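Local coordinates for protein thioredoxin Reductase (Burkholderia cenocepacia, PDB 4F82) that probably reduces hydrogen peroxide and organic hydroperoxides to water and alcohols as a thiol-specific peroxidase of the Prx5 type, protecting the cell against oxidative stress, at residues 14-26 / 34-46. Sequence-based numbering, arbitrary orientation.
Sequences DALPDAQLFEFID and LGPNACSVRDQVA
Asp18 grips the start of helix 41-45 through one oxygen. Its OD1 takes the hydroxyl of Ser40 on the syn lone pair, OG to OD1 2.7 Å, and also accepts a nearly straight bond (178°) from Arg42 N, which comes in from above the carboxylate plane. With CG swung anti to the backbone N, chi1 -153° carries the carboxylate to the N-terminal end of the helix, whose dipole would probably stabilise its negative charge. Ser40 is the N-cap: its OG in turn accepts from Asp43 N at 3.0 Å. Further out, Arg42 bends at chi3 (56°) to bring NH1 onto a lone pair of Leu16 O, 2.7 Å away, and the same nitrogen also bonds Gly149 O.

The tight part is the apolar cluster around Val41, which splits its two methyls between two leucines: CG1 meets Leu16 CD2 at 3.6 Å, the side chains crossing at about a right angle, while CG2 lies against Leu21 CD1. Phe120 of helix 119-124 packs on Val41, and Trp87 of strand 85-90 on Leu21 and Val45.

Along the strands, paired backbone bonds link Leu21 with Cys39, Glu23 with Asn37 and Ile25 with Gly35. Helix 94-103 packs on Phe22, Phe24 and Pro36, and Gly134 of the second subunit on Phe22. Gly35 CA lies over the Phe24 ring, 3.7 Å from its centroid. The solvent side belongs to Gln20, Ala38 and Leu34. Ala38 CB still rests over the Phe22 ring toward its rim, 4.0 Å from the centroid. At the loop end of the hairpin the side-chain contact thins out: Leu34 reaches Asp26 O with CD2 alone.

Two antiparallel strands, 20-25 and 35-40, thus form a beta hairpin whose second strand runs straight into a capped short helix. The hairpin is the N-terminal addition to the thioredoxin fold that is characteristic of peroxiredoxins.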
# COMPACT_ATOMS: atom_id res chain seq x y z
N ASP A 14 24.83 -2.87 -15.80
CA ASP A 14 25.03 -3.10 -14.36
C ASP A 14 24.50 -4.46 -13.95
O ASP A 14 23.50 -4.92 -14.50
CB ASP A 14 24.24 -2.05 -13.56
CG ASP A 14 24.98 -0.73 -13.42
OD1 ASP A 14 26.01 -0.54 -14.11
OD2 ASP A 14 24.52 0.10 -12.63
N ALA A 15 25.14 -5.10 -12.98
CA ALA A 15 24.53 -6.24 -12.29
C ALA A 15 23.29 -5.79 -11.51
O ALA A 15 23.30 -4.75 -10.84
CB ALA A 15 25.54 -6.86 -11.34
N LEU A 16 22.20 -6.56 -11.59
CA LEU A 16 21.02 -6.28 -10.77
C LEU A 16 21.37 -6.45 -9.27
O LEU A 16 21.95 -7.48 -8.88
CB LEU A 16 19.91 -7.24 -11.19
CG LEU A 16 18.44 -6.97 -10.92
CD1 LEU A 16 18.06 -5.66 -11.61
CD2 LEU A 16 17.56 -8.16 -11.42
N PRO A 17 21.07 -5.45 -8.42
CA PRO A 17 21.34 -5.62 -6.98
C PRO A 17 20.41 -6.65 -6.34
O PRO A 17 19.29 -6.88 -6.85
CB PRO A 17 21.07 -4.23 -6.39
CG PRO A 17 20.11 -3.58 -7.37
CD PRO A 17 20.57 -4.10 -8.73
N ASP A 18 20.86 -7.29 -5.27
CA ASP A 18 19.98 -8.22 -4.57
C ASP A 18 19.07 -7.39 -3.69
O ASP A 18 19.43 -6.26 -3.34
CB ASP A 18 20.76 -9.21 -3.70
CG ASP A 18 20.02 -10.54 -3.49
OD1 ASP A 18 18.91 -10.74 -4.05
OD2 ASP A 18 20.56 -11.41 -2.77
N ALA A 19 17.90 -7.95 -3.38
CA ALA A 19 16.96 -7.40 -2.39
C ALA A 19 15.97 -8.48 -2.03
O ALA A 19 15.89 -9.51 -2.72
CB ALA A 19 16.21 -6.18 -2.96
N GLN A 20 15.22 -8.29 -0.94
CA GLN A 20 14.19 -9.25 -0.61
C GLN A 20 12.83 -8.72 -1.05
O GLN A 20 12.38 -7.66 -0.63
CB GLN A 20 14.22 -9.63 0.90
CG GLN A 20 13.07 -10.56 1.32
CD GLN A 20 13.18 -10.95 2.79
OE1 GLN A 20 12.69 -10.24 3.68
NE2 GLN A 20 13.82 -12.08 3.05
N LEU A 21 12.16 -9.50 -1.91
CA LEU A 21 10.83 -9.15 -2.37
C LEU A 21 9.88 -10.21 -1.83
O LEU A 21 10.32 -11.27 -1.39
CB LEU A 21 10.78 -9.15 -3.91
CG LEU A 21 11.60 -8.09 -4.66
CD1 LEU A 21 11.44 -8.19 -6.20
CD2 LEU A 21 11.22 -6.72 -4.19
N PHE A 22 8.59 -9.92 -1.85
CA PHE A 22 7.56 -10.90 -1.49
C PHE A 22 6.53 -11.05 -2.61
O PHE A 22 6.06 -10.05 -3.22
CB PHE A 22 6.81 -10.46 -0.18
CG PHE A 22 7.64 -10.51 1.09
CD1 PHE A 22 7.41 -11.49 2.06
CD2 PHE A 22 8.63 -9.56 1.35
CE1 PHE A 22 8.18 -11.53 3.25
CE2 PHE A 22 9.41 -9.60 2.56
CZ PHE A 22 9.17 -10.56 3.49
N GLU A 23 6.12 -12.29 -2.86
CA GLU A 23 5.01 -12.57 -3.78
C GLU A 23 3.93 -13.35 -3.05
O GLU A 23 4.22 -14.34 -2.34
CB GLU A 23 5.49 -13.35 -5.01
CG GLU A 23 4.37 -13.73 -5.96
CD GLU A 23 4.84 -14.55 -7.12
OE1 GLU A 23 5.86 -15.29 -6.97
OE2 GLU A 23 4.18 -14.49 -8.18
N PHE A 24 2.68 -12.90 -3.20
CA PHE A 24 1.58 -13.55 -2.52
C PHE A 24 1.20 -14.78 -3.32
O PHE A 24 0.94 -14.67 -4.52
CB PHE A 24 0.40 -12.57 -2.43
CG PHE A 24 -0.73 -13.05 -1.54
CD1 PHE A 24 -0.81 -12.63 -0.21
CD2 PHE A 24 -1.70 -13.93 -2.02
CE1 PHE A 24 -1.85 -13.06 0.65
CE2 PHE A 24 -2.75 -14.37 -1.18
CZ PHE A 24 -2.84 -13.92 0.15
N ILE A 25 1.20 -15.96 -2.68
CA ILE A 25 0.96 -17.20 -3.38
C ILE A 25 -0.31 -17.84 -2.82
O ILE A 25 -0.35 -18.18 -1.64
CB ILE A 25 2.11 -18.21 -3.15
CG1 ILE A 25 3.48 -17.65 -3.57
CG2 ILE A 25 1.82 -19.51 -3.87
CD1 ILE A 25 3.54 -17.17 -5.01
N ASP A 26 -1.36 -18.00 -3.62
CA ASP A 26 -2.63 -18.47 -3.05
C ASP A 26 -2.93 -19.95 -3.30
O ASP A 26 -3.74 -20.55 -2.59
CB ASP A 26 -3.79 -17.55 -3.48
CG ASP A 26 -4.12 -17.69 -4.96
OD1 ASP A 26 -4.39 -18.81 -5.41
OD2 ASP A 26 -4.12 -16.67 -5.67
N LEU A 34 1.14 -20.49 1.98
CA LEU A 34 0.02 -19.68 1.50
C LEU A 34 0.20 -18.24 1.96
O LEU A 34 0.55 -17.97 3.12
CB LEU A 34 -1.34 -20.23 1.96
CG LEU A 34 -1.76 -21.61 1.41
CD1 LEU A 34 -3.01 -22.17 2.14
CD2 LEU A 34 -1.94 -21.63 -0.12
N GLY A 35 0.00 -17.31 1.03
CA GLY A 35 0.17 -15.90 1.34
C GLY A 35 1.54 -15.42 0.90
O GLY A 35 2.10 -15.93 -0.08
N PRO A 36 2.08 -14.43 1.63
CA PRO A 36 3.35 -13.81 1.23
C PRO A 36 4.55 -14.75 1.36
O PRO A 36 4.72 -15.46 2.36
CB PRO A 36 3.47 -12.63 2.20
CG PRO A 36 2.68 -13.07 3.42
CD PRO A 36 1.51 -13.79 2.83
N ASN A 37 5.35 -14.81 0.29
CA ASN A 37 6.57 -15.60 0.28
C ASN A 37 7.76 -14.70 -0.02
O ASN A 37 7.76 -14.01 -1.04
CB ASN A 37 6.47 -16.70 -0.77
CG ASN A 37 5.60 -17.85 -0.34
OD1 ASN A 37 6.09 -18.96 -0.10
ND2 ASN A 37 4.31 -17.61 -0.24
N ALA A 38 8.78 -14.71 0.83
CA ALA A 38 9.98 -13.89 0.59
C ALA A 38 10.83 -14.55 -0.48
O ALA A 38 10.91 -15.77 -0.52
CB ALA A 38 10.79 -13.77 1.86
N CYS A 39 11.50 -13.76 -1.32
CA CYS A 39 12.44 -14.35 -2.25
C CYS A 39 13.49 -13.32 -2.60
O CYS A 39 13.25 -12.13 -2.52
CB CYS A 39 11.72 -14.81 -3.51
SG CYS A 39 10.87 -13.42 -4.24
N SER A 40 14.66 -13.83 -2.98
CA SER A 40 15.84 -13.01 -3.30
C SER A 40 15.77 -12.62 -4.77
O SER A 40 15.49 -13.46 -5.62
CB SER A 40 17.13 -13.80 -3.02
OG SER A 40 18.21 -13.39 -3.85
N VAL A 41 16.01 -11.35 -5.08
CA VAL A 41 16.00 -10.91 -6.48
C VAL A 41 17.06 -11.67 -7.31
O VAL A 41 16.77 -12.19 -8.40
CB VAL A 41 16.25 -9.39 -6.58
CG1 VAL A 41 16.49 -8.95 -8.04
CG2 VAL A 41 15.04 -8.64 -6.02
N ARG A 42 18.29 -11.74 -6.80
CA ARG A 42 19.33 -12.34 -7.61
C ARG A 42 19.06 -13.83 -7.72
O ARG A 42 19.18 -14.39 -8.81
CB ARG A 42 20.73 -11.98 -7.07
CG ARG A 42 21.04 -10.50 -7.34
CD ARG A 42 22.53 -10.16 -7.27
NE ARG A 42 23.36 -10.97 -8.17
CZ ARG A 42 23.58 -10.71 -9.46
NH1 ARG A 42 22.99 -9.66 -10.05
NH2 ARG A 42 24.38 -11.50 -10.17
N ASP A 43 18.62 -14.46 -6.64
CA ASP A 43 18.24 -15.89 -6.72
C ASP A 43 17.14 -16.23 -7.74
O ASP A 43 17.21 -17.25 -8.42
CB ASP A 43 17.86 -16.46 -5.34
CG ASP A 43 19.08 -16.63 -4.42
OD1 ASP A 43 20.23 -16.49 -4.91
OD2 ASP A 43 18.87 -16.90 -3.21
N GLN A 44 16.13 -15.37 -7.85
CA GLN A 44 15.00 -15.56 -8.75
C GLN A 44 15.28 -15.18 -10.21
O GLN A 44 14.53 -15.60 -11.09
CB GLN A 44 13.78 -14.73 -8.29
CG GLN A 44 13.18 -15.18 -6.97
CD GLN A 44 12.44 -16.48 -7.12
OE1 GLN A 44 11.70 -16.69 -8.09
NE2 GLN A 44 12.65 -17.39 -6.16
N VAL A 45 16.29 -14.35 -10.48
CA VAL A 45 16.66 -14.03 -11.86
C VAL A 45 17.79 -14.91 -12.34
O VAL A 45 18.09 -14.95 -13.55
CB VAL A 45 17.02 -12.55 -12.10
CG1 VAL A 45 15.92 -11.64 -11.59
CG2 VAL A 45 18.37 -12.19 -11.45
N ALA A 46 18.42 -15.64 -11.42
CA ALA A 46 19.52 -16.51 -11.86
C ALA A 46 19.09 -17.48 -12.96
O ALA A 46 18.10 -18.22 -12.81
CB ALA A 46 20.12 -17.28 -10.69